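Local coordinates for hypothetical protein (Parabacteroides merdae, PDB 4OO3) that is probably an NAD(P)-dependent oxidoreductase of unknown substrate, joining a Rossmann-type nucleotide-binding domain to a putative oxidoreductase C-terminal domain, at residues L14-P19 with D50-R55; I243-A248 with T430-D435; I290-K293 with T298-V301. One frame throughout, in Å; residues are numbered along the deposited sequence.

Contact 1 lies in the Rossmann domain, about 34 Å centre to centre from contact 2 and 36 Å from contact 3, and is buried. A histidine from a helix meets the end of a parallel strand there through a water and two CH-pi contacts. Contacts 2 and 3 belong to the large mixed sheet of the C-terminal domain and touch each other: strand 243-255 is the neighbour of strand 282-294, and Ala433 packs on Ile290. Contact 3, buried, relies on main-chain hydrogen bonds between hairpin strands. Contact 2, partly buried at the edge strand of the sheet, is apolar packing against helix 419-439.

Contact 1: residues L14-P19 with D50-R55; sequences LITLDP and DEHLKR
A single water joins Thr16 to His52, standing 2.7 Å from Thr16 OG1 and 2.7 Å from NE2 of His52. It bridges strand 14-17, which lies inside the parallel sheet of the Rossmann fold, to helix 47-61, which follows the neighbouring strand 38-43. The water lies in the plane of the imidazole at its edge, so that the polar link is made at the rim of the ring while carbon packs against its surface. Pro19, just past the end of the strand, puts CG over one face of the imidazole, 4.0 Å from the ring centroid and 27° off the normal. This is a CH-pi contact whose closest approach is 3.6 Å, from Pro19 CG to His52 CG, and the side chains cross at about a right angle. The methyl of Thr16 comes in obliquely on the same side of the ring, off-centre, with CG2 3.8 Å from His52 NE2. The two branches of Thr16 therefore share the work: OG1, beside the backbone N (chi1 -50°), takes the water, while CG2 supplies the apolar touch. On the helix, CG of His52 is anti to the backbone N (chi1 169°), which extends the ring towards the strand. All three touching residues are buried, and the water supplies a polar partner both to the threonine hydroxyl and to NE2. Ala24 of the short helix 22-26 packs against both Pro19 and His52, while backbone hydrogen bonds from Thr16 to Tyr40 and Tyr42 tie the strand to its neighbour. A second carbon of the proline completes the packing on the imidazole, Pro19 CB lying 3.8 Å from His52 ND1.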
ATOM      1  N   LEU A  14      22.156  -3.821  -1.520  1.00 31.00           N
ATOM      2  CA  LEU A  14      21.122  -2.833  -1.837  1.00 31.16           C
ATOM      3  C   LEU A  14      21.613  -1.657  -2.676  1.00 31.36           C
ATOM      4  O   LEU A  14      22.682  -1.110  -2.440  1.00 34.42           O
ATOM      5  CB  LEU A  14      20.496  -2.260  -0.559  1.00 30.50           C
ATOM      6  CG  LEU A  14      19.773  -3.197   0.402  1.00 30.29           C
ATOM      7  CD1 LEU A  14      19.118  -2.377   1.509  1.00 29.93           C
ATOM      8  CD2 LEU A  14      18.753  -4.053  -0.330  1.00 29.56           C
ATOM      9  N   ILE A  15      20.797  -1.280  -3.650  1.00 32.16           N
ATOM     10  CA  ILE A  15      20.942  -0.030  -4.368  1.00 31.58           C
ATOM     11  C   ILE A  15      19.725   0.805  -4.034  1.00 30.20           C
ATOM     12  O   ILE A  15      18.611   0.325  -4.128  1.00 31.30           O
ATOM     13  CB  ILE A  15      20.939  -0.238  -5.890  1.00 31.58           C
ATOM     14  CG1 ILE A  15      22.078  -1.166  -6.313  1.00 32.46           C
ATOM     15  CG2 ILE A  15      21.028   1.107  -6.596  1.00 31.87           C
ATOM     16  CD1 ILE A  15      21.966  -1.660  -7.741  1.00 34.14           C
ATOM     17  N   THR A  16      19.924   2.053  -3.659  1.00 30.90           N
ATOM     18  CA  THR A  16      18.796   2.928  -3.430  1.00 31.65           C
ATOM     19  C   THR A  16      18.779   3.956  -4.539  1.00 30.60           C
ATOM     20  O   THR A  16      19.692   4.755  -4.654  1.00 31.42           O
ATOM     21  CB  THR A  16      18.882   3.580  -2.046  1.00 34.17           C
ATOM     22  OG1 THR A  16      19.114   2.559  -1.067  1.00 32.93           O
ATOM     23  CG2 THR A  16      17.584   4.317  -1.719  1.00 35.50           C
ATOM     24  N   LEU A  17      17.742   3.913  -5.371  1.00 30.10           N
ATOM     25  CA  LEU A  17      17.677   4.741  -6.568  1.00 29.37           C
ATOM     26  C   LEU A  17      16.673   5.872  -6.406  1.00 29.61           C
ATOM     27  O   LEU A  17      15.473   5.630  -6.254  1.00 29.85           O
ATOM     28  CB  LEU A  17      17.295   3.885  -7.765  1.00 29.64           C
ATOM     29  CG  LEU A  17      17.187   4.618  -9.103  1.00 30.26           C
ATOM     30  CD1 LEU A  17      18.525   5.192  -9.545  1.00 31.07           C
ATOM     31  CD2 LEU A  17      16.628   3.656 -10.130  1.00 30.87           C
ATOM     32  N   ASP A  18      17.179   7.102  -6.453  1.00 29.48           N
ATOM     33  CA  ASP A  18      16.363   8.307  -6.380  1.00 29.88           C
ATOM     34  C   ASP A  18      15.296   8.220  -5.287  1.00 29.40           C
ATOM     35  O   ASP A  18      14.106   8.298  -5.574  1.00 30.88           O
ATOM     36  CB  ASP A  18      15.728   8.578  -7.746  1.00 30.25           C
ATOM     37  CG  ASP A  18      15.073   9.953  -7.835  1.00 31.56           C
ATOM     38  OD1 ASP A  18      15.425  10.850  -7.047  1.00 29.89           O
ATOM     39  OD2 ASP A  18      14.202  10.135  -8.709  1.00 35.19           O
ATOM     40  N   PRO A  19      15.725   8.044  -4.025  1.00 30.49           N
ATOM     41  CA  PRO A  19      14.776   7.942  -2.922  1.00 30.47           C
ATOM     42  C   PRO A  19      14.109   9.280  -2.667  1.00 31.48           C
ATOM     43  O   PRO A  19      14.776  10.312  -2.679  1.00 30.95           O
ATOM     44  CB  PRO A  19      15.654   7.543  -1.740  1.00 31.43           C
ATOM     45  CG  PRO A  19      16.980   8.142  -2.052  1.00 32.42           C
ATOM     46  CD  PRO A  19      17.120   8.024  -3.547  1.00 32.23           C
ATOM     47  N   ASP A  50      19.047  14.049   0.450  1.00 34.94           N
ATOM     48  CA  ASP A  50      19.551  14.538   1.739  1.00 37.03           C
ATOM     49  C   ASP A  50      18.672  14.052   2.879  1.00 37.27           C
ATOM     50  O   ASP A  50      19.170  13.642   3.928  1.00 38.37           O
ATOM     51  CB  ASP A  50      19.609  16.071   1.778  1.00 39.10           C
ATOM     52  CG  ASP A  50      20.621  16.659   0.803  1.00 40.68           C
ATOM     53  OD1 ASP A  50      21.489  15.916   0.296  1.00 40.65           O
ATOM     54  OD2 ASP A  50      20.546  17.882   0.549  1.00 43.39           O
ATOM     55  N   GLU A  51      17.360  14.109   2.677  1.00 37.63           N
ATOM     56  CA  GLU A  51      16.421  13.621   3.680  1.00 37.67           C
ATOM     57  C   GLU A  51      16.527  12.114   3.864  1.00 37.05           C
ATOM     58  O   GLU A  51      16.417  11.616   4.981  1.00 39.60           O
ATOM     59  CB  GLU A  51      14.989  13.995   3.310  1.00 38.21           C
ATOM     60  CG  GLU A  51      14.718  15.479   3.401  1.00 41.17           C
ATOM     61  CD  GLU A  51      14.902  15.999   4.805  1.00 44.21           C
ATOM     62  OE1 GLU A  51      14.102  15.613   5.675  1.00 50.50           O
ATOM     63  OE2 GLU A  51      15.845  16.784   5.036  1.00 48.07           O
ATOM     64  N   HIS A  52      16.744  11.388   2.773  1.00 34.24           N
ATOM     65  CA  HIS A  52      16.919   9.950   2.870  1.00 32.52           C
ATOM     66  C   HIS A  52      18.157   9.618   3.693  1.00 34.27           C
ATOM     67  O   HIS A  52      18.106   8.761   4.578  1.00 36.25           O
ATOM     68  CB  HIS A  52      17.029   9.300   1.492  1.00 32.00           C
ATOM     69  CG  HIS A  52      17.469   7.875   1.551  1.00 30.79           C
ATOM     70  ND1 HIS A  52      16.605   6.845   1.842  1.00 29.92           N
ATOM     71  CD2 HIS A  52      18.691   7.315   1.407  1.00 32.10           C
ATOM     72  CE1 HIS A  52      17.273   5.707   1.862  1.00 31.25           C
ATOM     73  NE2 HIS A  52      18.541   5.963   1.596  1.00 32.01           N
ATOM     74  N   LEU A  53      19.267  10.292   3.397  1.00 34.49           N
ATOM     75  CA  LEU A  53      20.525  10.039   4.096  1.00 35.58           C
ATOM     76  C   LEU A  53      20.435  10.357   5.588  1.00 34.47           C
ATOM     77  O   LEU A  53      21.004   9.632   6.401  1.00 32.82           O
ATOM     78  CB  LEU A  53      21.680  10.819   3.450  1.00 37.10           C
ATOM     79  CG  LEU A  53      22.046  10.403   2.018  1.00 36.91           C
ATOM     80  CD1 LEU A  53      23.202  11.246   1.507  1.00 38.29           C
ATOM     81  CD2 LEU A  53      22.379   8.921   1.934  1.00 36.24           C
ATOM     82  N   LYS A  54      19.722  11.430   5.941  1.00 37.37           N
ATOM     83  CA  LYS A  54      19.435  11.749   7.359  1.00 39.12           C
ATOM     84  C   LYS A  54      18.748  10.605   8.093  1.00 35.87           C
ATOM     85  O   LYS A  54      19.104  10.285   9.221  1.00 37.56           O
ATOM     86  CB  LYS A  54      18.539  12.979   7.482  1.00 43.79           C
ATOM     87  CG  LYS A  54      19.251  14.314   7.362  1.00 51.45           C
ATOM     88  CD  LYS A  54      18.478  15.386   8.121  1.00 59.14           C
ATOM     89  CE  LYS A  54      18.841  16.788   7.666  1.00 65.64           C
ATOM     90  NZ  LYS A  54      18.154  17.141   6.393  1.00 67.85           N
ATOM     91  N   ARG A  55      17.752  10.003   7.452  1.00 33.05           N
ATOM     92  CA  ARG A  55      16.996   8.918   8.064  1.00 32.40           C
ATOM     93  C   ARG A  55      17.884   7.723   8.345  1.00 32.47           C
ATOM     94  O   ARG A  55      17.821   7.141   9.426  1.00 33.33           O
ATOM     95  CB  ARG A  55      15.840   8.494   7.168  1.00 33.41           C
ATOM     96  CG  ARG A  55      14.744   9.536   7.064  1.00 34.03           C
ATOM     97  CD  ARG A  55      13.799   9.241   5.920  1.00 33.75           C
ATOM     98  NE  ARG A  55      12.943  10.397   5.672  1.00 33.87           N
ATOM     99  CZ  ARG A  55      12.692  10.939   4.482  1.00 34.24           C
ATOM    100  NH1 ARG A  55      13.183  10.427   3.354  1.00 33.97           N
ATOM    101  NH2 ARG A  55      11.906  12.005   4.422  1.00 35.50           N
TER
HETATM  102  O   HOH W   1      20.027   3.736   1.167  1.00 25.48           O

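Contact 2: residues I243-A248 with T430-D435; sequences IELIDA and TTSALD
With CG of Leu245 beside its backbone N (chi1 -81°) and the branch turned to a chi2 of 90°, both methyls of this side chain reach helix 419-439. The arrangement packs a helix across the edge strand 243-255 of the mixed sheet of the C-terminal domain, their short axes 8.0 Å apart at an angle of 57°. The two methyls land on successive residues of the helix. CD1 of Leu245 sits against Ser432 CB at 3.5 Å, and CD2 presses on the main chain of the next residue, 3.2 Å from Ala433 N, while also meeting the methyl of Ala433. Such close approaches, that of CD2 to Ala433 CA among them, suggest tight packing, although the precise methyl positions should be read with caution. Shortening this side chain to an alanine is likely to open a gap between strand and helix, with Ser432 CB and the methyl of Ala433 both losing their leucine neighbour. A classic beta bulge, in which Ile246 and Asp247 both face Val291, lies between the two strand residues that touch the helix. It shifts the alternation of side chains, so Leu245 and Ala248, three residues apart, both point towards the helix. The hydroxyl of Ser432 turns back within the helix to Tyr428 O, which satisfies it without help from the strand. Beside the contact, Ala433 also rests on Ile290 of the next strand. At the far end, Ala248 CB lies 4.0 Å from Ala433 CB and 3.4 Å from Ala433 O.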
ATOM      1  N   ILE A 243     -11.956  -8.796 -14.473  1.00 36.39           N
ATOM      2  CA  ILE A 243     -12.151  -7.420 -14.037  1.00 36.69           C
ATOM      3  C   ILE A 243     -12.939  -6.634 -15.069  1.00 36.35           C
ATOM      4  O   ILE A 243     -12.553  -6.556 -16.231  1.00 36.90           O
ATOM      5  CB  ILE A 243     -10.810  -6.690 -13.789  1.00 36.46           C
ATOM      6  CG1 ILE A 243      -9.960  -7.432 -12.752  1.00 38.24           C
ATOM      7  CG2 ILE A 243     -11.052  -5.256 -13.340  1.00 34.59           C
ATOM      8  CD1 ILE A 243     -10.542  -7.443 -11.351  1.00 40.09           C
ATOM      9  N   GLU A 244     -14.035  -6.041 -14.614  1.00 36.79           N
ATOM     10  CA  GLU A 244     -14.843  -5.141 -15.416  1.00 39.31           C
ATOM     11  C   GLU A 244     -15.032  -3.864 -14.616  1.00 39.99           C
ATOM     12  O   GLU A 244     -15.590  -3.895 -13.519  1.00 38.38           O
ATOM     13  CB  GLU A 244     -16.210  -5.774 -15.709  1.00 39.49           C
ATOM     14  CG  GLU A 244     -17.093  -4.964 -16.655  1.00 42.18           C
ATOM     15  CD  GLU A 244     -18.543  -5.438 -16.695  1.00 42.64           C
ATOM     16  OE1 GLU A 244     -18.866  -6.513 -16.146  1.00 40.96           O
ATOM     17  OE2 GLU A 244     -19.374  -4.718 -17.280  1.00 45.97           O
ATOM     18  N   LEU A 245     -14.580  -2.736 -15.153  1.00 42.33           N
ATOM     19  CA  LEU A 245     -14.811  -1.467 -14.470  1.00 42.66           C
ATOM     20  C   LEU A 245     -16.215  -0.987 -14.750  1.00 44.43           C
ATOM     21  O   LEU A 245     -16.692  -1.061 -15.880  1.00 46.74           O
ATOM     22  CB  LEU A 245     -13.794  -0.397 -14.868  1.00 43.95           C
ATOM     23  CG  LEU A 245     -12.474  -0.536 -14.113  1.00 44.58           C
ATOM     24  CD1 LEU A 245     -11.515  -1.445 -14.865  1.00 44.94           C
ATOM     25  CD2 LEU A 245     -11.859   0.827 -13.875  1.00 46.70           C
ATOM     26  N   ILE A 246     -16.861  -0.490 -13.703  1.00 41.78           N
ATOM     27  CA  ILE A 246     -18.236  -0.051 -13.768  1.00 41.45           C
ATOM     28  C   ILE A 246     -18.301   1.473 -13.691  1.00 42.28           C
ATOM     29  O   ILE A 246     -18.945   2.103 -14.521  1.00 43.35           O
ATOM     30  CB  ILE A 246     -19.046  -0.679 -12.619  1.00 40.48           C
ATOM     31  CG1 ILE A 246     -18.970  -2.211 -12.690  1.00 40.71           C
ATOM     32  CG2 ILE A 246     -20.488  -0.196 -12.639  1.00 42.62           C
ATOM     33  CD1 ILE A 246     -19.494  -2.817 -13.975  1.00 41.88           C
ATOM     34  N   ASP A 247     -17.634   2.067 -12.707  1.00 39.74           N
ATOM     35  CA  ASP A 247     -17.675   3.516 -12.542  1.00 39.59           C
ATOM     36  C   ASP A 247     -16.421   4.026 -11.851  1.00 39.49           C
ATOM     37  O   ASP A 247     -15.778   3.293 -11.091  1.00 38.99           O
ATOM     38  CB  ASP A 247     -18.910   3.918 -11.736  1.00 39.53           C
ATOM     39  CG  ASP A 247     -19.201   5.409 -11.804  1.00 41.48           C
ATOM     40  OD1 ASP A 247     -18.825   6.064 -12.798  1.00 40.21           O
ATOM     41  OD2 ASP A 247     -19.821   5.929 -10.855  1.00 43.61           O
ATOM     42  N   ALA A 248     -16.078   5.283 -12.118  1.00 37.16           N
ATOM     43  CA  ALA A 248     -14.916   5.892 -11.504  1.00 35.94           C
ATOM     44  C   ALA A 248     -15.037   7.404 -11.479  1.00 36.60           C
ATOM     45  O   ALA A 248     -15.541   8.008 -12.426  1.00 39.24           O
ATOM     46  CB  ALA A 248     -13.651   5.471 -12.242  1.00 37.56           C
ATOM     47  N   THR A 430      -6.602  -0.054 -11.173  1.00 28.99           N
ATOM     48  CA  THR A 430      -6.394   1.357 -10.831  1.00 27.83           C
ATOM     49  C   THR A 430      -6.173   2.256 -12.043  1.00 29.39           C
ATOM     50  O   THR A 430      -6.784   3.324 -12.136  1.00 28.99           O
ATOM     51  CB  THR A 430      -5.227   1.564  -9.863  1.00 25.96           C
ATOM     52  OG1 THR A 430      -4.031   1.010 -10.417  1.00 27.93           O
ATOM     53  CG2 THR A 430      -5.527   0.909  -8.512  1.00 25.84           C
ATOM     54  N   THR A 431      -5.303   1.843 -12.961  1.00 29.73           N
ATOM     55  CA  THR A 431      -5.003   2.672 -14.136  1.00 31.41           C
ATOM     56  C   THR A 431      -6.191   2.780 -15.107  1.00 33.19           C
ATOM     57  O   THR A 431      -6.400   3.827 -15.715  1.00 33.99           O
ATOM     58  CB  THR A 431      -3.753   2.175 -14.877  1.00 31.89           C
ATOM     59  OG1 THR A 431      -3.920   0.802 -15.251  1.00 32.26           O
ATOM     60  CG2 THR A 431      -2.523   2.319 -13.992  1.00 31.71           C
ATOM     61  N   SER A 432      -6.974   1.709 -15.234  1.00 36.20           N
ATOM     62  CA  SER A 432      -8.202   1.735 -16.039  1.00 38.19           C
ATOM     63  C   SER A 432      -9.237   2.701 -15.470  1.00 38.57           C
ATOM     64  O   SER A 432      -9.957   3.360 -16.221  1.00 40.83           O
ATOM     65  CB  SER A 432      -8.821   0.338 -16.139  1.00 39.05           C
ATOM     66  OG  SER A 432      -7.983  -0.527 -16.881  1.00 42.44           O
ATOM     67  N   ALA A 433      -9.310   2.774 -14.144  1.00 36.99           N
ATOM     68  CA  ALA A 433     -10.235   3.678 -13.471  1.00 35.58           C
ATOM     69  C   ALA A 433      -9.853   5.135 -13.722  1.00 35.37           C
ATOM     70  O   ALA A 433     -10.726   5.988 -13.894  1.00 34.91           O
ATOM     71  CB  ALA A 433     -10.274   3.381 -11.978  1.00 34.56           C
ATOM     72  N   LEU A 434      -8.553   5.421 -13.751  1.00 33.38           N
ATOM     73  CA  LEU A 434      -8.095   6.776 -14.054  1.00 34.23           C
ATOM     74  C   LEU A 434      -8.617   7.230 -15.409  1.00 35.09           C
ATOM     75  O   LEU A 434      -9.103   8.343 -15.546  1.00 34.74           O
ATOM     76  CB  LEU A 434      -6.569   6.865 -14.027  1.00 33.70           C
ATOM     77  CG  LEU A 434      -5.967   8.236 -14.348  1.00 34.31           C
ATOM     78  CD1 LEU A 434      -6.423   9.281 -13.340  1.00 35.18           C
ATOM     79  CD2 LEU A 434      -4.453   8.152 -14.394  1.00 34.02           C
ATOM     80  N   ASP A 435      -8.510   6.361 -16.407  1.00 38.21           N
ATOM     81  CA  ASP A 435      -9.000   6.651 -17.761  1.00 39.56           C
ATOM     82  C   ASP A 435     -10.516   6.857 -17.809  1.00 41.49           C
ATOM     83  O   ASP A 435     -10.998   7.800 -18.432  1.00 42.55           O
ATOM     84  CB  ASP A 435      -8.594   5.531 -18.726  1.00 39.18           C
ATOM     85  CG  ASP A 435      -7.102   5.531 -19.029  1.00 40.83           C
ATOM     86  OD1 ASP A 435      -6.426   6.544 -18.742  1.00 40.24           O
ATOM     87  OD2 ASP A 435      -6.601   4.517 -19.562  1.00 43.07           O
TER

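Contact 3: residues I290-K293 with T298-V301; sequences IVYK and TAKV
Ile290-Lys293 and Thr298-Val301 run antiparallel, 160° between their short axes, and Ile290 with Val301 and Tyr292 with Ala299 form the hydrogen-bonded pairs of a beta hairpin. Each of these pairs closes two bonds, among them Ile290 N to Val301 O at 2.7 Å and the straighter Ala299 N to Tyr292 O, also 2.7 Å, with an N-H...O angle of 171°. The non-hydrogen-bonded pairs are Val291 with Lys300 and Lys293 with Thr298; CA of Val291, Thr298 and Lys300 adds C-H...O contacts to carbonyls across the strands.

Tyr292, Ala299, Ile290 and Val301 share one face of the sheet. Tyr292 takes the crowded chi1 position (62°), which carries its ring over Ala299, whose CB lies 4.0 Å from the ring centroid in a CH-pi contact. Val301 CG1 approaches the ring at its edge, near the plane. Beside this group Ile290 and Val301 point the same way, CB of Ile290 3.9 Å from Val301 CG2. Helix 220-231 covers Tyr292 and Val301.

The other face mixes carbon and polar atoms. Val291 spreads its methyls to two partners: CG1 meets Thr298 CG2 at 3.7 Å, and CG2 presses tightly on Lys300 CD at 3.4 Å. The extended chain of Lys293 passes Thr298 OG1 with its CE at 3.4 Å. The pairing rests on four backbone hydrogen bonds; one face is apolar and aromatic, while on the other the lysine chains pack through their carbons, Lys300 NZ reaching Glu186 in a long, weak ion pair.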
ATOM      1  N   ILE A 290     -13.569   3.977  -7.137  1.00 32.14           N
ATOM      2  CA  ILE A 290     -13.722   3.004  -8.214  1.00 31.83           C
ATOM      3  C   ILE A 290     -14.810   2.018  -7.836  1.00 32.25           C
ATOM      4  O   ILE A 290     -14.812   1.499  -6.715  1.00 32.64           O
ATOM      5  CB  ILE A 290     -12.428   2.191  -8.464  1.00 31.51           C
ATOM      6  CG1 ILE A 290     -11.184   3.084  -8.349  1.00 30.40           C
ATOM      7  CG2 ILE A 290     -12.502   1.483  -9.821  1.00 31.99           C
ATOM      8  CD1 ILE A 290      -9.864   2.355  -8.526  1.00 29.10           C
ATOM      9  N   VAL A 291     -15.737   1.787  -8.763  1.00 32.77           N
ATOM     10  CA  VAL A 291     -16.634   0.646  -8.689  1.00 33.91           C
ATOM     11  C   VAL A 291     -16.255  -0.294  -9.823  1.00 33.77           C
ATOM     12  O   VAL A 291     -16.138   0.121 -10.973  1.00 34.86           O
ATOM     13  CB  VAL A 291     -18.118   1.042  -8.793  1.00 36.00           C
ATOM     14  CG1 VAL A 291     -19.008  -0.195  -8.753  1.00 35.49           C
ATOM     15  CG2 VAL A 291     -18.489   1.963  -7.653  1.00 35.60           C
ATOM     16  N   TYR A 292     -16.041  -1.557  -9.482  1.00 31.85           N
ATOM     17  CA  TYR A 292     -15.660  -2.557 -10.458  1.00 31.97           C
ATOM     18  C   TYR A 292     -16.162  -3.928 -10.048  1.00 32.08           C
ATOM     19  O   TYR A 292     -16.437  -4.179  -8.870  1.00 30.91           O
ATOM     20  CB  TYR A 292     -14.140  -2.589 -10.623  1.00 30.54           C
ATOM     21  CG  TYR A 292     -13.367  -2.954  -9.366  1.00 29.06           C
ATOM     22  CD1 TYR A 292     -13.114  -2.005  -8.382  1.00 30.00           C
ATOM     23  CD2 TYR A 292     -12.868  -4.242  -9.174  1.00 28.04           C
ATOM     24  CE1 TYR A 292     -12.400  -2.332  -7.237  1.00 28.43           C
ATOM     25  CE2 TYR A 292     -12.151  -4.575  -8.034  1.00 26.80           C
ATOM     26  CZ  TYR A 292     -11.919  -3.617  -7.068  1.00 27.81           C
ATOM     27  OH  TYR A 292     -11.208  -3.933  -5.926  1.00 27.89           O
ATOM     28  N   LYS A 293     -16.275  -4.812 -11.029  1.00 32.91           N
ATOM     29  CA  LYS A 293     -16.598  -6.204 -10.764  1.00 34.28           C
ATOM     30  C   LYS A 293     -15.324  -7.028 -10.836  1.00 35.01           C
ATOM     31  O   LYS A 293     -14.531  -6.880 -11.769  1.00 35.26           O
ATOM     32  CB  LYS A 293     -17.642  -6.718 -11.750  1.00 36.23           C
ATOM     33  CG  LYS A 293     -19.034  -6.209 -11.427  1.00 37.50           C
ATOM     34  CD  LYS A 293     -20.080  -6.680 -12.417  1.00 40.04           C
ATOM     35  CE  LYS A 293     -21.473  -6.424 -11.860  1.00 43.29           C
ATOM     36  NZ  LYS A 293     -22.515  -6.415 -12.918  1.00 49.16           N
ATOM     37  N   THR A 298     -19.241  -7.147  -7.229  1.00 34.35           N
ATOM     38  CA  THR A 298     -19.085  -5.702  -7.306  1.00 35.66           C
ATOM     39  C   THR A 298     -18.357  -5.177  -6.062  1.00 35.57           C
ATOM     40  O   THR A 298     -18.820  -5.361  -4.933  1.00 33.42           O
ATOM     41  CB  THR A 298     -20.440  -4.982  -7.446  1.00 37.49           C
ATOM     42  OG1 THR A 298     -21.105  -5.426  -8.636  1.00 38.14           O
ATOM     43  CG2 THR A 298     -20.238  -3.480  -7.525  1.00 38.29           C
ATOM     44  N   ALA A 299     -17.211  -4.541  -6.287  1.00 35.26           N
ATOM     45  CA  ALA A 299     -16.435  -3.923  -5.231  1.00 34.19           C
ATOM     46  C   ALA A 299     -16.422  -2.414  -5.430  1.00 33.95           C
ATOM     47  O   ALA A 299     -16.539  -1.930  -6.554  1.00 35.46           O
ATOM     48  CB  ALA A 299     -15.019  -4.474  -5.233  1.00 33.34           C
ATOM     49  N   LYS A 300     -16.291  -1.676  -4.333  1.00 33.95           N
ATOM     50  CA  LYS A 300     -16.184  -0.221  -4.383  1.00 36.88           C
ATOM     51  C   LYS A 300     -15.034   0.209  -3.487  1.00 35.61           C
ATOM     52  O   LYS A 300     -15.009  -0.128  -2.307  1.00 35.86           O
ATOM     53  CB  LYS A 300     -17.488   0.423  -3.909  1.00 40.73           C
ATOM     54  CG  LYS A 300     -17.394   1.897  -3.499  1.00 45.32           C
ATOM     55  CD  LYS A 300     -18.186   2.819  -4.412  1.00 48.92           C
ATOM     56  CE  LYS A 300     -18.277   4.238  -3.869  1.00 55.34           C
ATOM     57  NZ  LYS A 300     -19.003   4.302  -2.570  1.00 62.56           N
ATOM     58  N   VAL A 301     -14.082   0.954  -4.039  1.00 32.13           N
ATOM     59  CA  VAL A 301     -13.013   1.515  -3.222  1.00 30.09           C
ATOM     60  C   VAL A 301     -12.955   3.021  -3.384  1.00 30.04           C
ATOM     61  O   VAL A 301     -13.235   3.549  -4.461  1.00 29.28           O
ATOM     62  CB  VAL A 301     -11.636   0.899  -3.534  1.00 28.48           C
ATOM     63  CG1 VAL A 301     -11.683  -0.610  -3.361  1.00 27.63           C
ATOM     64  CG2 VAL A 301     -11.168   1.271  -4.931  1.00 28.71           C
TER